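Local atomic coordinates of acetyl-CoA acetyltransferase (Mycobacterium smegmatis, PDB entry 4EGV), a protein that is a monomeric thiolase-like protein that probably has acyltransferase activity and carries an additional C-terminal domain. Residues Thr19-Gly24 / Met278-Ala283; Ala67-Ala72 / Glu133-Leu138; Trp466-Gly471 / Lys486-Asp491. All blocks are in the same frame, centred on the assembly; numbering follows the deposited sequence.

Contact 1: Thr19-Gly24 / Met278-Ala283; sequences TPVIVG and MSVESA
Thr19-Gly24 and Met278-Ala283 run antiparallel where two strands meet, Val21 and Met278 forming a hydrogen-bonded pair and Pro20 facing Ser279 as a non-hydrogen-bonded pair. Val21 N gives a nearly straight bond to Met278 O at 2.7 Å, almost along the C=O axis, and Met278 N returns one to Val21 O at 2.9 Å. Past the ladder, the N of Val280, the first residue of helix 280-286, still donates to Thr19 O at 2.8 Å. Val21 and Val280 cross obliquely; Val21 CG2, in the crowded position between its own N and carbonyl carbon, lies 3.8 Å from Val280 CG2. The side chains of Met278, a selenomethionine bent at its last torsion, and Val23 cross at about a right angle, with Met278 SE 4.0 Å from Val23 CG2. Ser279 is the N-cap: its OG, placed between N and carbonyl carbon (chi1 60°), accepts from Ser282 N at 3.2 Å and from Ser282 OG. Val23 and Gly24 both face Leu276 in a classic beta bulge. Within the thiolase-fold sheet, strand 20-29 lies between strands 271-279 and 294-303; Tyr295 of the latter touches Val21 and Val280, while Ile129 of helix 117-130 packs on Pro20 and Ser279.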
loop_
_atom_site.group_PDB
_atom_site.type_symbol
_atom_site.label_atom_id
_atom_site.label_comp_id
_atom_site.label_asym_id
_atom_site.label_seq_id
_atom_site.Cartn_x
_atom_site.Cartn_y
_atom_site.Cartn_z
ATOM N N THR A 19 1.365 17.239 21.929
ATOM C CA THR A 19 1.828 16.026 21.289
ATOM C C THR A 19 0.648 15.061 21.058
ATOM O O THR A 19 -0.143 14.813 21.960
ATOM C CB THR A 19 2.949 15.382 22.106
ATOM O OG1 THR A 19 3.988 16.340 22.310
ATOM C CG2 THR A 19 3.528 14.159 21.397
ATOM N N PRO A 20 0.514 14.546 19.820
ATOM C CA PRO A 20 -0.543 13.629 19.433
ATOM C C PRO A 20 -0.263 12.174 19.791
ATOM O O PRO A 20 0.840 11.651 19.590
ATOM C CB PRO A 20 -0.601 13.799 17.931
ATOM C CG PRO A 20 0.765 14.113 17.545
ATOM C CD PRO A 20 1.351 14.910 18.657
ATOM N N VAL A 21 -1.272 11.535 20.355
ATOM C CA VAL A 21 -1.224 10.119 20.624
ATOM C C VAL A 21 -2.430 9.396 20.008
ATOM O O VAL A 21 -3.560 9.917 20.006
ATOM C CB VAL A 21 -1.088 9.829 22.153
ATOM C CG1 VAL A 21 0.327 10.024 22.588
ATOM C CG2 VAL A 21 -2.030 10.687 22.982
ATOM N N ILE A 22 -2.183 8.206 19.472
ATOM C CA ILE A 22 -3.290 7.294 19.175
ATOM C C ILE A 22 -3.809 6.618 20.453
ATOM O O ILE A 22 -3.018 5.961 21.161
ATOM C CB ILE A 22 -2.948 6.276 18.093
ATOM C CG1 ILE A 22 -2.691 7.013 16.797
ATOM C CG2 ILE A 22 -4.080 5.264 17.925
ATOM C CD1 ILE A 22 -2.384 6.111 15.649
ATOM N N VAL A 23 -5.104 6.845 20.753
ATOM C CA VAL A 23 -5.708 6.345 21.996
ATOM C C VAL A 23 -6.672 5.177 21.867
ATOM O O VAL A 23 -6.796 4.393 22.806
ATOM C CB VAL A 23 -6.294 7.419 22.906
ATOM C CG1 VAL A 23 -5.226 8.396 23.248
ATOM C CG2 VAL A 23 -7.494 8.078 22.278
ATOM N N GLY A 24 -7.313 5.045 20.702
ATOM C CA GLY A 24 -8.264 3.985 20.482
ATOM C C GLY A 24 -8.195 3.482 19.071
ATOM O O GLY A 24 -8.120 4.268 18.136
HETATM N N MSE A 278 -5.497 12.017 19.531
HETATM C CA MSE A 278 -5.709 13.139 20.445
HETATM C C MSE A 278 -4.392 13.794 20.826
HETATM O O MSE A 278 -3.342 13.197 20.708
HETATM C CB MSE A 278 -6.302 12.618 21.755
HETATM C CG MSE A 278 -7.758 12.713 21.956
HETATM SE SE MSE A 278 -8.281 11.755 23.613
HETATM C CE MSE A 278 -6.520 11.174 24.076
ATOM N N SER A 279 -4.478 15.011 21.349
ATOM C CA SER A 279 -3.394 15.623 22.075
ATOM C C SER A 279 -3.325 14.957 23.420
ATOM O O SER A 279 -4.319 14.570 23.978
ATOM C CB SER A 279 -3.608 17.127 22.214
ATOM O OG SER A 279 -4.793 17.432 22.891
ATOM N N VAL A 280 -2.126 14.810 23.930
ATOM C CA VAL A 280 -1.882 14.315 25.275
ATOM C C VAL A 280 -2.696 15.082 26.360
ATOM O O VAL A 280 -3.154 14.503 27.341
ATOM C CB VAL A 280 -0.326 14.258 25.469
ATOM C CG1 VAL A 280 0.170 14.665 26.835
ATOM C CG2 VAL A 280 0.212 12.925 25.004
ATOM N N GLU A 281 -2.905 16.369 26.140
ATOM C CA GLU A 281 -3.759 17.195 26.956
ATOM C C GLU A 281 -5.219 16.779 26.923
ATOM O O GLU A 281 -5.881 16.744 27.943
ATOM C CB GLU A 281 -3.645 18.629 26.498
ATOM C CG GLU A 281 -4.439 19.628 27.320
ATOM C CD GLU A 281 -4.429 21.036 26.713
ATOM O OE1 GLU A 281 -4.076 21.224 25.511
ATOM O OE2 GLU A 281 -4.768 21.973 27.450
ATOM N N SER A 282 -5.737 16.477 25.750
ATOM C CA SER A 282 -7.079 15.905 25.669
ATOM C C SER A 282 -7.194 14.505 26.279
ATOM O O SER A 282 -8.211 14.153 26.850
ATOM C CB SER A 282 -7.576 15.884 24.237
ATOM O OG SER A 282 -7.739 17.177 23.738
ATOM N N ALA A 283 -6.137 13.722 26.188
ATOM C CA ALA A 283 -6.124 12.400 26.789
ATOM C C ALA A 283 -6.234 12.422 28.310
ATOM O O ALA A 283 -6.864 11.570 28.886
ATOM C CB ALA A 283 -4.910 11.639 26.349
#

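Contact 2: Ala67-Ala72 / Glu133-Leu138; sequences AIDTVA and ENDVVL
The Asp69 carboxylate reaches across to the backbone of the neighbouring segment, its CG held in the crowded position between N and carbonyl carbon (chi1 56°). Val136 N meets OD2 of Asp69 at 3.0 Å, nearly straight but from above the carboxylate plane, and Asp135 N adds weak bonds to both oxygens. Asp69 N in turn donates to Val136 O at 3.0 Å, so main chain and side chain of one residue hold both polar groups of Val136. The Asn134 amide lies obliquely to this carboxylate, their planes 33° apart, and Thr70 OG1 sits beside both. Ile68 and Val136 cross at about a right angle, CG1 to CG1 3.9 Å, and Ile68 CD1 ends 4.2 Å from Leu138 CB. Beyond them the strands run parallel: Leu138 N bonds to Thr70 O at 3.0 Å and Ala72 N to Leu138 O at 2.9 Å. Thr70 and Val137 share one face with Phe125 of helix 117-130 beside Val137; Val71 and Leu138 share the other, touching helix 93-101. The Asp69 carboxylate thus takes up N-H groups just where strand 136-143 begins. These donors would favour its charged form, although Asp135 OD2, 4.2 Å from Asp69 OD2, probably opposes it.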
loop_
_atom_site.group_PDB
_atom_site.type_symbol
_atom_site.label_atom_id
_atom_site.label_comp_id
_atom_site.label_asym_id
_atom_site.label_seq_id
_atom_site.Cartn_x
_atom_site.Cartn_y
_atom_site.Cartn_z
ATOM N N ALA A 67 -16.426 15.183 22.198
ATOM C CA ALA A 67 -15.212 15.965 22.141
ATOM C C ALA A 67 -14.529 15.946 20.767
ATOM O O ALA A 67 -13.622 16.743 20.512
ATOM C CB ALA A 67 -14.229 15.515 23.248
ATOM N N ILE A 68 -14.945 15.024 19.904
ATOM C CA ILE A 68 -14.399 14.930 18.546
ATOM C C ILE A 68 -14.689 16.191 17.691
ATOM O O ILE A 68 -15.842 16.543 17.456
ATOM C CB ILE A 68 -14.881 13.646 17.780
ATOM C CG1 ILE A 68 -14.387 12.385 18.460
ATOM C CG2 ILE A 68 -14.402 13.654 16.336
ATOM C CD1 ILE A 68 -15.126 11.133 18.058
ATOM N N ASP A 69 -13.626 16.833 17.223
ATOM C CA ASP A 69 -13.746 18.014 16.420
ATOM C C ASP A 69 -13.563 17.775 14.902
ATOM O O ASP A 69 -14.027 18.586 14.079
ATOM C CB ASP A 69 -12.874 19.172 16.969
ATOM C CG ASP A 69 -11.346 18.817 17.111
ATOM O OD1 ASP A 69 -10.619 18.571 16.109
ATOM O OD2 ASP A 69 -10.849 18.835 18.260
ATOM N N THR A 70 -12.907 16.669 14.528
ATOM C CA THR A 70 -12.765 16.313 13.121
ATOM C C THR A 70 -12.944 14.839 12.896
ATOM O O THR A 70 -12.414 14.042 13.650
ATOM C CB THR A 70 -11.402 16.698 12.566
ATOM O OG1 THR A 70 -11.119 18.028 12.968
ATOM C CG2 THR A 70 -11.411 16.626 11.045
ATOM N N VAL A 71 -13.709 14.513 11.856
ATOM C CA VAL A 71 -13.777 13.174 11.314
ATOM C C VAL A 71 -13.241 13.144 9.894
ATOM O O VAL A 71 -13.437 14.059 9.098
ATOM C CB VAL A 71 -15.171 12.525 11.373
ATOM C CG1 VAL A 71 -15.615 12.422 12.782
ATOM C CG2 VAL A 71 -16.174 13.283 10.572
ATOM N N ALA A 72 -12.534 12.082 9.585
ATOM C CA ALA A 72 -11.994 11.939 8.302
ATOM C C ALA A 72 -12.269 10.499 7.905
ATOM O O ALA A 72 -12.081 9.572 8.690
ATOM C CB ALA A 72 -10.503 12.268 8.327
ATOM N N GLU A 133 -4.352 23.547 15.776
ATOM C CA GLU A 133 -5.344 23.253 14.750
ATOM C C GLU A 133 -6.481 22.353 15.227
ATOM O O GLU A 133 -7.648 22.735 15.158
ATOM C CB GLU A 133 -4.669 22.632 13.523
ATOM N N ASN A 134 -6.145 21.155 15.697
ATOM C CA ASN A 134 -7.152 20.193 16.018
ATOM C C ASN A 134 -6.813 19.575 17.361
ATOM O O ASN A 134 -5.705 19.729 17.810
ATOM C CB ASN A 134 -7.228 19.162 14.899
ATOM C CG ASN A 134 -7.873 19.693 13.663
ATOM O OD1 ASN A 134 -9.047 19.702 13.556
ATOM N ND2 ASN A 134 -7.090 20.141 12.731
ATOM N N ASP A 135 -7.762 18.903 17.999
ATOM C CA ASP A 135 -7.584 18.343 19.338
ATOM C C ASP A 135 -7.976 16.876 19.476
ATOM O O ASP A 135 -7.310 16.102 20.043
ATOM C CB ASP A 135 -8.373 19.151 20.362
ATOM C CG ASP A 135 -7.774 20.496 20.658
ATOM O OD1 ASP A 135 -6.627 20.577 21.028
ATOM O OD2 ASP A 135 -8.464 21.473 20.533
ATOM N N VAL A 136 -9.109 16.523 18.975
ATOM C CA VAL A 136 -9.567 15.135 18.889
ATOM C C VAL A 136 -10.070 14.776 17.490
ATOM O O VAL A 136 -11.000 15.382 16.966
ATOM C CB VAL A 136 -10.651 14.799 19.924
ATOM C CG1 VAL A 136 -10.951 13.305 19.935
ATOM C CG2 VAL A 136 -10.246 15.278 21.282
ATOM N N VAL A 137 -9.444 13.775 16.902
ATOM C CA VAL A 137 -9.735 13.405 15.551
ATOM C C VAL A 137 -10.088 11.930 15.480
ATOM O O VAL A 137 -9.493 11.116 16.136
ATOM C CB VAL A 137 -8.510 13.706 14.640
ATOM C CG1 VAL A 137 -8.735 13.235 13.172
ATOM C CG2 VAL A 137 -8.145 15.182 14.698
ATOM N N LEU A 138 -11.077 11.607 14.670
ATOM C CA LEU A 138 -11.434 10.225 14.353
ATOM C C LEU A 138 -11.250 9.930 12.869
ATOM O O LEU A 138 -11.774 10.610 12.024
ATOM C CB LEU A 138 -12.881 9.887 14.785
ATOM C CG LEU A 138 -13.312 8.420 14.620
ATOM C CD1 LEU A 138 -12.427 7.502 15.486
ATOM C CD2 LEU A 138 -14.761 8.195 14.944
#

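Contact 3: Trp466-Gly471 / Lys486-Asp491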
loop_
_atom_site.group_PDB
_atom_site.type_symbol
_atom_site.label_atom_id
_atom_site.label_comp_id
_atom_site.label_asym_id
_atom_site.label_seq_id
_atom_site.Cartn_x
_atom_site.Cartn_y
_atom_site.Cartn_z
ATOM N N TRP A 466 -7.912 -12.846 -21.120
ATOM C CA TRP A 466 -8.444 -12.552 -22.448
ATOM C C TRP A 466 -8.143 -13.682 -23.410
ATOM O O TRP A 466 -7.148 -14.369 -23.261
ATOM C CB TRP A 466 -7.855 -11.241 -22.968
ATOM C CG TRP A 466 -8.303 -10.011 -22.230
ATOM C CD1 TRP A 466 -9.013 -9.972 -21.081
ATOM C CD2 TRP A 466 -8.023 -8.647 -22.568
ATOM N NE1 TRP A 466 -9.223 -8.683 -20.681
ATOM C CE2 TRP A 466 -8.619 -7.841 -21.576
ATOM C CE3 TRP A 466 -7.337 -8.020 -23.623
ATOM C CZ2 TRP A 466 -8.558 -6.422 -21.605
ATOM C CZ3 TRP A 466 -7.278 -6.594 -23.658
ATOM C CH2 TRP A 466 -7.892 -5.823 -22.657
ATOM N N THR A 467 -9.024 -13.893 -24.379
ATOM C CA THR A 467 -8.711 -14.701 -25.555
ATOM C C THR A 467 -8.900 -13.858 -26.816
ATOM O O THR A 467 -9.953 -13.299 -27.015
ATOM C CB THR A 467 -9.552 -15.965 -25.614
ATOM O OG1 THR A 467 -9.447 -16.625 -24.358
ATOM C CG2 THR A 467 -9.106 -16.906 -26.767
ATOM N N PRO A 468 -7.869 -13.770 -27.677
ATOM C CA PRO A 468 -6.576 -14.441 -27.481
ATOM C C PRO A 468 -5.755 -13.760 -26.363
ATOM O O PRO A 468 -6.007 -12.611 -26.035
ATOM C CB PRO A 468 -5.912 -14.363 -28.871
ATOM C CG PRO A 468 -6.739 -13.412 -29.663
ATOM C CD PRO A 468 -7.904 -12.946 -28.889
ATOM N N HIS A 469 -4.819 -14.486 -25.770
ATOM C CA HIS A 469 -3.914 -13.900 -24.788
ATOM C C HIS A 469 -3.273 -12.632 -25.369
ATOM O O HIS A 469 -2.928 -12.571 -26.537
ATOM C CB HIS A 469 -2.862 -14.920 -24.318
ATOM C CG HIS A 469 -3.440 -16.116 -23.623
ATOM N ND1 HIS A 469 -2.725 -17.277 -23.420
ATOM C CD2 HIS A 469 -4.671 -16.346 -23.103
ATOM C CE1 HIS A 469 -3.489 -18.170 -22.809
ATOM N NE2 HIS A 469 -4.677 -17.627 -22.606
ATOM N N THR A 470 -3.137 -11.610 -24.544
ATOM C CA THR A 470 -2.750 -10.289 -25.017
ATOM C C THR A 470 -1.553 -9.774 -24.244
ATOM O O THR A 470 -1.590 -9.727 -23.020
ATOM C CB THR A 470 -3.928 -9.280 -24.861
ATOM O OG1 THR A 470 -5.060 -9.754 -25.575
ATOM C CG2 THR A 470 -3.586 -7.883 -25.386
ATOM N N GLY A 471 -0.517 -9.368 -24.979
ATOM C CA GLY A 471 0.716 -8.830 -24.416
ATOM C C GLY A 471 0.774 -7.317 -24.373
ATOM O O GLY A 471 0.332 -6.632 -25.271
ATOM N N LYS A 486 0.768 -2.979 -27.627
ATOM C CA LYS A 486 -0.151 -4.062 -27.384
ATOM C C LYS A 486 0.027 -5.078 -28.515
ATOM O O LYS A 486 0.346 -4.709 -29.636
ATOM C CB LYS A 486 -1.562 -3.507 -27.404
ATOM C CG LYS A 486 -2.603 -4.428 -26.791
ATOM C CD LYS A 486 -3.904 -4.493 -27.623
ATOM C CE LYS A 486 -5.067 -3.796 -26.927
ATOM N NZ LYS A 486 -6.030 -3.215 -27.889
ATOM N N THR A 487 -0.199 -6.352 -28.236
ATOM C CA THR A 487 0.100 -7.401 -29.208
ATOM C C THR A 487 -0.770 -8.661 -29.030
ATOM O O THR A 487 -0.971 -9.171 -27.914
ATOM C CB THR A 487 1.665 -7.739 -29.264
ATOM O OG1 THR A 487 1.968 -8.571 -30.385
ATOM C CG2 THR A 487 2.153 -8.446 -28.023
ATOM N N LYS A 488 -1.298 -9.150 -30.144
ATOM C CA LYS A 488 -1.961 -10.448 -30.153
ATOM C C LYS A 488 -1.320 -11.406 -31.138
ATOM O O LYS A 488 -1.779 -12.538 -31.301
ATOM C CB LYS A 488 -3.441 -10.304 -30.474
ATOM C CG LYS A 488 -4.145 -9.544 -29.415
ATOM C CD LYS A 488 -5.620 -9.502 -29.561
ATOM C CE LYS A 488 -6.116 -8.405 -28.656
ATOM N NZ LYS A 488 -7.451 -8.672 -28.104
ATOM N N ASP A 489 -0.301 -10.928 -31.835
ATOM C CA ASP A 489 0.508 -11.794 -32.646
ATOM C C ASP A 489 0.826 -13.106 -31.874
ATOM O O ASP A 489 1.406 -13.095 -30.795
ATOM C CB ASP A 489 1.753 -11.029 -33.114
ATOM C CG ASP A 489 2.846 -11.938 -33.614
ATOM O OD1 ASP A 489 2.748 -12.449 -34.768
ATOM O OD2 ASP A 489 3.819 -12.134 -32.848
ATOM N N GLU A 490 0.375 -14.226 -32.434
ATOM C CA GLU A 490 0.619 -15.565 -31.907
ATOM C C GLU A 490 2.127 -15.795 -31.605
ATOM O O GLU A 490 2.460 -16.347 -30.562
ATOM C CB GLU A 490 -0.027 -16.598 -32.875
ATOM C CG GLU A 490 0.307 -18.128 -32.714
ATOM C CD GLU A 490 -0.305 -19.031 -33.869
ATOM O OE1 GLU A 490 -1.509 -19.386 -33.796
ATOM O OE2 GLU A 490 0.411 -19.398 -34.844
ATOM N N ASP A 491 3.029 -15.333 -32.477
ATOM C CA ASP A 491 4.481 -15.582 -32.281
ATOM C C ASP A 491 5.092 -14.871 -31.046
ATOM O O ASP A 491 5.798 -15.493 -30.233
ATOM C CB ASP A 491 5.311 -15.252 -33.559
ATOM C CG ASP A 491 5.097 -16.270 -34.712
ATOM O OD1 ASP A 491 5.486 -17.478 -34.586
ATOM O OD2 ASP A 491 4.539 -15.823 -35.756
#
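Thr470 sets its OG1 anti to its own carbonyl carbon (chi1 -58°), which turns the hydroxyl back along the chain to donate to Pro468 O at 3.0 Å, in the carbonyl plane. The same rotation puts CG2 anti to the backbone N, with the side chains of Lys486 and Lys488 alongside. Lys488 leaves the backbone with CG beside its N, runs extended through its middle and bends only at the last torsion, so that its aliphatic chain passes Thr470 obliquely; CE comes within 3.5 Å of Thr470 OG1. The Lys488 side chain crosses that of Pro468, which follows a cis peptide bond, at about a right angle, CD 4.1 Å from Pro468 CG. Lys486 is bent at chi2, chi3 and chi4, and its CG rests 3.9 Å from Thr470 CG2. The strands themselves meet at Gly471 and Thr487, an antiparallel hydrogen-bonded pair: Gly471 N to Thr487 O is close to straight at 3.0 Å, and the return bond from Thr487 N is weak. Thr487 CG2 lies close against the glycine, 3.9 Å from Gly471 CA. Together the pieces close the open end of the hairpin of strands 470-476 and 482-487, in the additional C-terminal domain. Strand 470-476 also pairs with 453-463; on 482-487, the Lys486 backbone bonds with Asn515 and Thr487 OG1 with Ala517 O, toward strand 516-519, consistent with a sheet curling round as in OB folds. Helix 490-498, N-capped by Asp489, follows after two residues, and its Val493 touches both His469 and Thr487.

Contacts 1 and 2 belong to one mixed sheet and touch each other, because strands 271-279 and 136-143 are neighbours in it. Their centres lie 11 Å apart; Met278 and Ser282 of contact 1 pack against Asp135 and Val136 of contact 2, closest between Met278 CG and Val136 CG2, 3.6 Å. Along the chain, contact 2 is nested inside the long loop that contact 1 closes. Contact 3 comes later in sequence and belongs to a separate antiparallel sheet in the C-terminal domain, on the opposite side of the chain's centre. Its centre is about 56 Å from that of contact 1 and about 52 Å from that of contact 2, with nearest atoms about 40 and 34 Å apart.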